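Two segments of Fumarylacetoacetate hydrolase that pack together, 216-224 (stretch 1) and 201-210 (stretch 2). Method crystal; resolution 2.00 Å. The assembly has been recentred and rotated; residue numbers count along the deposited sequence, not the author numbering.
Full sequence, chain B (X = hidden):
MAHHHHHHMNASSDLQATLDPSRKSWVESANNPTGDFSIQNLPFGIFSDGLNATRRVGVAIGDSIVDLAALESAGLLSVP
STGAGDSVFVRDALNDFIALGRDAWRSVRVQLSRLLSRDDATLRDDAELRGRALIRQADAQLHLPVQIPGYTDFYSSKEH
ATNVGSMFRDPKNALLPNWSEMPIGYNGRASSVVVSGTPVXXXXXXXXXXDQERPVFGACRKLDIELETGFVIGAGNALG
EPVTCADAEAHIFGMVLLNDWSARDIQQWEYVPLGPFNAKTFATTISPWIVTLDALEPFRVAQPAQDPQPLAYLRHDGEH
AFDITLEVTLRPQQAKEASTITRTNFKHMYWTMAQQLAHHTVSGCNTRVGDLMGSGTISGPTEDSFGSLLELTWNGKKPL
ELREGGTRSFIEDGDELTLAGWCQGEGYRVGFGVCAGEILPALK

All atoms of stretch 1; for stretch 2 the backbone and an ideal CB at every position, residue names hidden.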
# COMPACT_ATOMS: atom_id res chain seq x y z
N VAL B 216 1.34 -28.09 2.96
CA VAL B 216 2.76 -28.31 2.73
C VAL B 216 3.39 -27.00 2.30
O VAL B 216 2.71 -26.05 1.91
CB VAL B 216 3.02 -29.40 1.67
CG1 VAL B 216 2.50 -30.75 2.15
CG2 VAL B 216 2.37 -29.00 0.35
N PHE B 217 4.72 -26.95 2.40
CA PHE B 217 5.53 -25.86 1.89
C PHE B 217 6.18 -26.30 0.59
O PHE B 217 6.83 -27.34 0.55
CB PHE B 217 6.60 -25.47 2.91
CG PHE B 217 7.46 -24.32 2.49
CD1 PHE B 217 7.03 -23.02 2.67
CD2 PHE B 217 8.70 -24.54 1.92
CE1 PHE B 217 7.81 -21.96 2.29
CE2 PHE B 217 9.49 -23.47 1.53
CZ PHE B 217 9.04 -22.18 1.73
N GLY B 218 6.00 -25.54 -0.48
CA GLY B 218 6.60 -25.96 -1.74
C GLY B 218 6.44 -24.93 -2.83
O GLY B 218 5.81 -23.88 -2.64
N ALA B 219 7.01 -25.24 -3.98
CA ALA B 219 6.94 -24.32 -5.11
C ALA B 219 5.52 -24.25 -5.64
O ALA B 219 4.86 -25.28 -5.83
CB ALA B 219 7.90 -24.75 -6.22
N CYS B 220 5.04 -23.03 -5.86
CA CYS B 220 3.77 -22.79 -6.53
C CYS B 220 3.64 -23.62 -7.81
O CYS B 220 4.55 -23.64 -8.64
CB CYS B 220 3.66 -21.30 -6.85
SG CYS B 220 2.54 -20.91 -8.15
N ARG B 221 2.51 -24.32 -7.96
CA ARG B 221 2.24 -25.13 -9.14
C ARG B 221 1.21 -24.51 -10.08
O ARG B 221 0.91 -25.11 -11.12
CB ARG B 221 1.76 -26.53 -8.74
CG ARG B 221 2.77 -27.36 -7.97
CD ARG B 221 2.13 -28.63 -7.43
NE ARG B 221 2.95 -29.26 -6.39
CZ ARG B 221 2.60 -30.35 -5.71
NH1 ARG B 221 1.45 -30.95 -5.96
NH2 ARG B 221 3.42 -30.84 -4.79
N LYS B 222 0.64 -23.34 -9.75
CA LYS B 222 -0.38 -22.70 -10.59
C LYS B 222 -0.04 -21.21 -10.71
O LYS B 222 -0.77 -20.34 -10.24
CB LYS B 222 -1.77 -22.91 -10.02
CG LYS B 222 -2.28 -24.33 -10.14
CD LYS B 222 -3.78 -24.38 -9.94
CE LYS B 222 -4.31 -25.79 -10.07
NZ LYS B 222 -5.78 -25.77 -9.90
N LEU B 223 1.09 -20.94 -11.36
CA LEU B 223 1.52 -19.57 -11.59
C LEU B 223 0.83 -19.01 -12.83
O LEU B 223 0.86 -19.62 -13.90
CB LEU B 223 3.04 -19.53 -11.76
CG LEU B 223 3.67 -18.16 -11.94
CD1 LEU B 223 3.42 -17.29 -10.68
CD2 LEU B 223 5.15 -18.34 -12.24
N ASP B 224 0.20 -17.85 -12.67
CA ASP B 224 -0.66 -17.33 -13.72
C ASP B 224 -0.41 -15.84 -13.90
O ASP B 224 0.14 -15.16 -13.02
CB ASP B 224 -2.14 -17.61 -13.39
CG ASP B 224 -3.05 -17.55 -14.61
OD1 ASP B 224 -2.54 -17.25 -15.72
OD2 ASP B 224 -4.26 -17.80 -14.47
N UNK B 201 10.40 -14.40 -9.84
CA UNK B 201 10.76 -15.71 -9.33
C UNK B 201 9.51 -16.43 -8.86
O UNK B 201 8.69 -15.85 -8.13
CB UNK B 201 11.78 -15.60 -8.20
N UNK B 202 9.37 -17.68 -9.30
CA UNK B 202 8.27 -18.52 -8.86
C UNK B 202 8.27 -18.57 -7.33
O UNK B 202 9.30 -18.92 -6.73
CB UNK B 202 8.38 -19.92 -9.46
N UNK B 203 7.17 -18.20 -6.68
CA UNK B 203 7.15 -18.19 -5.21
C UNK B 203 7.02 -19.59 -4.63
O UNK B 203 6.35 -20.46 -5.19
CB UNK B 203 6.00 -17.32 -4.70
N UNK B 204 7.69 -19.80 -3.50
CA UNK B 204 7.31 -20.88 -2.60
C UNK B 204 6.23 -20.37 -1.65
O UNK B 204 6.05 -19.17 -1.47
CB UNK B 204 8.52 -21.40 -1.82
N UNK B 205 5.51 -21.30 -1.03
CA UNK B 205 4.48 -20.92 -0.08
C UNK B 205 3.76 -22.14 0.44
O UNK B 205 4.14 -23.28 0.15
CB UNK B 205 3.48 -19.95 -0.72
N UNK B 206 2.70 -21.90 1.21
CA UNK B 206 1.88 -22.98 1.72
C UNK B 206 0.89 -23.43 0.66
O UNK B 206 0.18 -22.60 0.07
CB UNK B 206 1.15 -22.55 2.99
N UNK B 207 0.84 -24.73 0.42
CA UNK B 207 -0.04 -25.34 -0.56
C UNK B 207 -0.92 -26.36 0.15
O UNK B 207 -0.44 -27.12 0.99
CB UNK B 207 0.76 -25.99 -1.69
N UNK B 208 -2.21 -26.37 -0.18
CA UNK B 208 -3.16 -27.31 0.42
C UNK B 208 -3.50 -28.34 -0.65
O UNK B 208 -4.24 -28.05 -1.59
CB UNK B 208 -4.41 -26.60 0.94
N UNK B 209 -2.94 -29.54 -0.50
CA UNK B 209 -3.18 -30.62 -1.44
C UNK B 209 -4.47 -31.36 -1.07
O UNK B 209 -4.82 -31.44 0.11
CB UNK B 209 -1.99 -31.58 -1.47
N UNK B 210 -5.18 -31.89 -2.07
CA UNK B 210 -6.49 -32.51 -1.79
C UNK B 210 -6.41 -33.76 -0.94
O UNK B 210 -7.40 -34.11 -0.29
CB UNK B 210 -7.19 -32.86 -3.11

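At position 201 the CB points away and nothing of stretch 1 lies within 5.5 Å, so the contact sets no constraint; the deposited residue is Arg-201, which does not touch stretch 1.

Position 202 (phi/psi -54/123) has a sideways CB 4.5 Å from Leu-223 CD2, with Cys-220 O 5.4 Å from the ideal CB. A long side chain ending in a donor could reach that acceptor, and an aliphatic one could lie along Leu-223. The residue is Arg-202. Its NH1 donates to Cys-220 O at 2.9 Å, an acceptor near the guanidinium plane, while Leu-223 CD2 sits over one face. NH1 also donates to a water (NH1 to O 3.0 Å) that accepts from Leu-223 N (N to O 2.9 Å), a second, water-mediated link, to the strand residue Leu-223.

At 203 the carbonyl accepts from Cys-220 N (N to O 3.0 Å, 167°), a backbone bond indifferent to side chain. A phi of -76° admits proline, and the CB, 5.1 Å from Cys-220 CB, favours something compact and apolar. Pro-203 places CG 4.1 Å from Cys-220 CB and CD 4.3 Å from Leu-223 CD1.

Position 204 pairs with Ala-219 without hydrogen bonds, CA to CA 4.3 Å. Its CB lies on the face shared with Phe-217 and Ala-219, 3.7 Å from Phe-217 CZ; small or medium side chains, polar or apolar, would suit. Asn-204 keeps CB against the ring and brings OD1 to 3.6 Å from Ala-219 CB. OD1 is also 3.3 Å from Ala-219 N, but the angle is too poor for a hydrogen bond.

At 205 the extended backbone (177/-173) favours glycine. Opposite lies Gly-218, and the pair is joined both ways: Gly-205 N to Gly-218 O 3.1 Å, Gly-218 N to Gly-205 O 3.0 Å.

Position 206 returns to the Phe-217 face, its CB 4.0 Å from Val-216 O. Many side chains could extend past the strand. Gln-206 adds little here, and its amide is hydrogen-bonded elsewhere in the structure.

At 207 the CB is 4.0 Å from Val-216 CG2, and the absent side chain of Gly-218 leaves space alongside, suiting a branched aliphatic. Leu-207 (m, t) sends CD1 to 3.4 Å from Ala-219 O; its backbone pairs with Val-216 (Leu-207 N to Val-216 O 2.7 Å, Val-216 N to Leu-207 O 2.8 Å).

Position 208 points away: Lys-208, without contact. At 209 the CB points toward Val-216, favouring an apolar chain; Leu-209 sets CD1 4.0 Å from Val-216 CG2 and CD2 3.6 Å from Arg-221 NH1. Position 210, out of reach, is the poorly ordered Pro-210.

Stretch 2 201-210: RRPNGQLKLP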
# COMPACT_ATOMS: atom_id res chain seq x y z
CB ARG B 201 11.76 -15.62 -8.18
CG ARG B 201 12.23 -17.02 -7.80
CD ARG B 201 13.45 -17.04 -6.92
NE ARG B 201 14.61 -16.35 -7.48
CZ ARG B 201 15.53 -16.90 -8.27
NH1 ARG B 201 15.43 -18.17 -8.66
NH2 ARG B 201 16.55 -16.17 -8.70
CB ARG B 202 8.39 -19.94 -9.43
CG ARG B 202 7.31 -20.92 -8.94
CD ARG B 202 7.52 -22.32 -9.55
NE ARG B 202 7.55 -22.29 -11.01
CZ ARG B 202 6.46 -22.34 -11.78
NH1 ARG B 202 5.26 -22.43 -11.22
NH2 ARG B 202 6.58 -22.29 -13.11
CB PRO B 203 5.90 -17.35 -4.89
CG PRO B 203 5.01 -17.50 -6.12
CD PRO B 203 5.97 -17.58 -7.28
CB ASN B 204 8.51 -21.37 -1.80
CG ASN B 204 9.57 -22.01 -2.68
OD1 ASN B 204 9.27 -22.88 -3.50
ND2 ASN B 204 10.80 -21.57 -2.53
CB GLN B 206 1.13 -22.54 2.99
CG GLN B 206 2.03 -22.16 4.15
CD GLN B 206 1.32 -22.23 5.50
OE1 GLN B 206 0.30 -22.91 5.65
NE2 GLN B 206 1.87 -21.53 6.49
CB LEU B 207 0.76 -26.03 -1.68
CG LEU B 207 1.90 -25.24 -2.31
CD1 LEU B 207 2.74 -26.13 -3.26
CD2 LEU B 207 1.34 -24.03 -3.04
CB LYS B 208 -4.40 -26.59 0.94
CG LYS B 208 -5.48 -27.52 1.50
CD LYS B 208 -5.06 -28.20 2.80
CE LYS B 208 -6.18 -29.08 3.36
NZ LYS B 208 -6.59 -30.18 2.42
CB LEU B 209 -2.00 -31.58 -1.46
CG LEU B 209 -0.67 -30.90 -1.81
CD1 LEU B 209 0.48 -31.88 -1.69
CD2 LEU B 209 -0.72 -30.27 -3.19
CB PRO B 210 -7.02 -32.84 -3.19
CG PRO B 210 -5.78 -32.97 -4.04
CD PRO B 210 -4.83 -31.94 -3.50
O HOH W 1 2.77 -22.82 -12.87
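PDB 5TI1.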